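Local coordinates for putative iron binding protein (Bordetella pertussis Tohama I, PDB 1Y9U) that binds ferric iron through tyrosine side chains and, as a periplasmic-type solute-binding protein, probably serves bacterial iron uptake, at residues L147-I152 and A303-Y308. Residues are numbered along the deposited sequence; the frame is centred on the assembly and turned at random.
Sequences LVAAMI and AEIAKY
Ala-149 is the point where two helices, 142-155 and 303-318, come together almost at right angles: the axes of 147-152 and 303-308 pass 7.9 Å apart at 95°. The small methyl of Ala-149 suits this crossing because it already touches the opposing backbone: its CB lies 3.4 Å from the carbonyl O of Ile-305 and 3.8 Å from the CB of Tyr-308. In return, the CB of Tyr-308 rests 3.6 Å from the backbone O of Ala-149. The CA atoms of Ala-149 and Tyr-308, 4.8 Å apart, are the nearest such pair across the segments, close enough for CB to meet carbonyl oxygen.

Beta-branched residues flank this crossing. Ile-152 has its CG2 anti to the backbone N, and this methyl meets the CD2 of Tyr-308 at 3.5 Å and leans obliquely against the ring. At the other end Ile-305 packs more loosely, its CG1 lying 4.3 Å from the CB of Ala-150; its side chain also touches Ala-146 and His-236.

Tyrosine suits its place because its CB packs at the crossing while the long flat ring links this tight, buried interior of methyl groups and backbone carbonyls to a partly exposed margin. CG stands anti to the carbonyl carbon (chi1 -72°), which carries the ring along helix 142-155 as far as Ala-153. There the aliphatic CG of Lys-307 lies over one face near the rim, while OE2 of Glu-304 sits at the edge in the ring plane. Lys-307 is exposed, its extended chain carrying the amine outward. Such close, alanine-centred crossing here packs the C-terminal helix of a periplasmic binding protein fold against the helix that carries Tyr-143, an iron ligand in a metal-bound structure of this protein, though no iron is bound in this chain.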
ATOM      1  N   LEU A 147      -3.155  -4.915   8.248  1.00 10.24           N
ATOM      2  CA  LEU A 147      -3.370  -6.351   8.031  1.00 10.87           C
ATOM      3  C   LEU A 147      -4.234  -6.915   9.163  1.00 10.84           C
ATOM      4  O   LEU A 147      -5.152  -7.686   8.934  1.00 10.88           O
ATOM      5  CB  LEU A 147      -2.020  -7.097   7.939  1.00 11.38           C
ATOM      6  CG  LEU A 147      -2.098  -8.629   7.855  1.00 12.38           C
ATOM      7  CD1 LEU A 147      -2.819  -9.082   6.622  1.00 13.18           C
ATOM      8  CD2 LEU A 147      -0.687  -9.250   7.931  1.00 13.13           C
ATOM      9  N   VAL A 148      -3.914  -6.511  10.391  1.00 10.92           N
ATOM     10  CA  VAL A 148      -4.690  -6.913  11.577  1.00 11.35           C
ATOM     11  C   VAL A 148      -6.138  -6.440  11.468  1.00 11.41           C
ATOM     12  O   VAL A 148      -7.057  -7.181  11.777  1.00 12.40           O
ATOM     13  CB  VAL A 148      -4.009  -6.429  12.881  1.00 11.67           C
ATOM     14  CG1 VAL A 148      -4.863  -6.749  14.127  1.00 11.96           C
ATOM     15  CG2 VAL A 148      -2.631  -7.092  12.991  1.00 11.26           C
ATOM     16  N   ALA A 149      -6.343  -5.217  11.004  1.00 11.26           N
ATOM     17  CA  ALA A 149      -7.700  -4.682  10.828  1.00 11.43           C
ATOM     18  C   ALA A 149      -8.489  -5.495   9.812  1.00 12.05           C
ATOM     19  O   ALA A 149      -9.653  -5.831  10.027  1.00 12.70           O
ATOM     20  CB  ALA A 149      -7.653  -3.208  10.431  1.00 11.87           C
ATOM     21  N   ALA A 150      -7.857  -5.865   8.708  1.00 11.98           N
ATOM     22  CA  ALA A 150      -8.521  -6.698   7.716  1.00 12.14           C
ATOM     23  C   ALA A 150      -8.843  -8.073   8.299  1.00 12.19           C
ATOM     24  O   ALA A 150      -9.883  -8.663   8.014  1.00 12.80           O
ATOM     25  CB  ALA A 150      -7.652  -6.835   6.475  1.00 11.85           C
ATOM     26  N   MET A 151      -7.942  -8.606   9.123  1.00 12.13           N
ATOM     27  CA  MET A 151      -8.176  -9.899   9.756  1.00 12.49           C
ATOM     28  C   MET A 151      -9.385  -9.837  10.711  1.00 12.83           C
ATOM     29  O   MET A 151     -10.167 -10.771  10.762  1.00 13.15           O
ATOM     30  CB  MET A 151      -6.927 -10.397  10.499  1.00 12.53           C
ATOM     31  CG  MET A 151      -7.045 -11.851  10.974  1.00 13.77           C
ATOM     32  SD  MET A 151      -5.502 -12.470  11.690  1.00 14.72           S
ATOM     33  CE  MET A 151      -4.519 -12.753  10.215  1.00 15.61           C
ATOM     34  N   ILE A 152      -9.550  -8.748  11.447  1.00 12.48           N
ATOM     35  CA  ILE A 152     -10.754  -8.605  12.298  1.00 13.64           C
ATOM     36  C   ILE A 152     -11.992  -8.602  11.407  1.00 14.51           C
ATOM     37  O   ILE A 152     -12.980  -9.270  11.690  1.00 15.55           O
ATOM     38  CB  ILE A 152     -10.698  -7.341  13.165  1.00 13.34           C
ATOM     39  CG1 ILE A 152      -9.500  -7.396  14.124  1.00 13.55           C
ATOM     40  CG2 ILE A 152     -12.003  -7.164  13.949  1.00 16.13           C
ATOM     41  CD1 ILE A 152      -9.213  -6.119  14.829  1.00 13.15           C
ATOM     42  N   ALA A 303     -11.859   0.248   2.679  1.00 15.04           N
ATOM     43  CA  ALA A 303     -12.377   1.132   3.713  1.00 16.09           C
ATOM     44  C   ALA A 303     -12.554   0.421   5.069  1.00 16.38           C
ATOM     45  O   ALA A 303     -12.445   1.067   6.101  1.00 17.08           O
ATOM     46  CB  ALA A 303     -13.672   1.791   3.273  1.00 16.53           C
ATOM     47  N   GLU A 304     -12.801  -0.887   5.036  1.00 16.28           N
ATOM     48  CA  GLU A 304     -12.874  -1.721   6.257  1.00 16.80           C
ATOM     49  C   GLU A 304     -11.593  -1.668   7.090  1.00 16.93           C
ATOM     50  O   GLU A 304     -11.626  -1.808   8.321  1.00 17.13           O
ATOM     51  CB  GLU A 304     -13.216  -3.183   5.917  1.00 17.89           C
ATOM     52  CG  GLU A 304     -14.606  -3.393   5.342  1.00 20.26           C
ATOM     53  CD  GLU A 304     -15.682  -3.393   6.416  1.00 24.48           C
ATOM     54  OE1 GLU A 304     -16.244  -2.322   6.675  1.00 28.25           O
ATOM     55  OE2 GLU A 304     -15.937  -4.460   7.008  1.00 27.84           O
ATOM     56  N   ILE A 305     -10.454  -1.499   6.431  1.00 16.17           N
ATOM     57  CA  ILE A 305      -9.182  -1.393   7.141  1.00 15.52           C
ATOM     58  C   ILE A 305      -9.191  -0.153   8.044  1.00 16.05           C
ATOM     59  O   ILE A 305      -8.776  -0.199   9.200  1.00 16.50           O
ATOM     60  CB  ILE A 305      -8.003  -1.359   6.139  1.00 15.06           C
ATOM     61  CG1 ILE A 305      -7.857  -2.707   5.456  1.00 15.36           C
ATOM     62  CG2 ILE A 305      -6.709  -0.955   6.822  1.00 14.89           C
ATOM     63  CD1 ILE A 305      -7.081  -2.611   4.172  1.00 16.82           C
ATOM     64  N   ALA A 306      -9.700   0.956   7.522  1.00 15.74           N
ATOM     65  CA  ALA A 306      -9.821   2.171   8.300  1.00 16.04           C
ATOM     66  C   ALA A 306     -10.830   2.006   9.439  1.00 16.09           C
ATOM     67  O   ALA A 306     -10.577   2.479  10.543  1.00 17.21           O
ATOM     68  CB  ALA A 306     -10.224   3.344   7.396  1.00 15.88           C
ATOM     69  N   LYS A 307     -11.933   1.316   9.171  1.00 16.49           N
ATOM     70  CA  LYS A 307     -12.979   1.052  10.176  1.00 17.15           C
ATOM     71  C   LYS A 307     -12.438   0.313  11.399  1.00 16.68           C
ATOM     72  O   LYS A 307     -12.832   0.619  12.504  1.00 17.72           O
ATOM     73  CB  LYS A 307     -14.125   0.218   9.564  1.00 18.18           C
ATOM     74  CG  LYS A 307     -15.273  -0.186  10.530  1.00 20.64           C
ATOM     75  CD  LYS A 307     -16.369  -1.034   9.858  1.00 23.37           C
ATOM     76  CE  LYS A 307     -17.394  -1.604  10.881  1.00 24.87           C
ATOM     77  NZ  LYS A 307     -18.636  -2.155  10.236  1.00 26.43           N
ATOM     78  N   TYR A 308     -11.564  -0.674  11.184  1.00 16.11           N
ATOM     79  CA  TYR A 308     -11.087  -1.557  12.253  1.00 15.82           C
ATOM     80  C   TYR A 308      -9.670  -1.217  12.731  1.00 14.69           C
ATOM     81  O   TYR A 308      -9.110  -1.959  13.546  1.00 15.25           O
ATOM     82  CB  TYR A 308     -11.145  -3.021  11.795  1.00 15.98           C
ATOM     83  CG  TYR A 308     -12.534  -3.583  11.691  1.00 16.87           C
ATOM     84  CD1 TYR A 308     -13.188  -3.675  10.469  1.00 18.61           C
ATOM     85  CD2 TYR A 308     -13.209  -4.028  12.825  1.00 19.77           C
ATOM     86  CE1 TYR A 308     -14.466  -4.199  10.372  1.00 20.83           C
ATOM     87  CE2 TYR A 308     -14.497  -4.550  12.737  1.00 21.92           C
ATOM     88  CZ  TYR A 308     -15.118  -4.631  11.508  1.00 21.63           C
ATOM     89  OH  TYR A 308     -16.400  -5.145  11.397  1.00 24.51           O
TER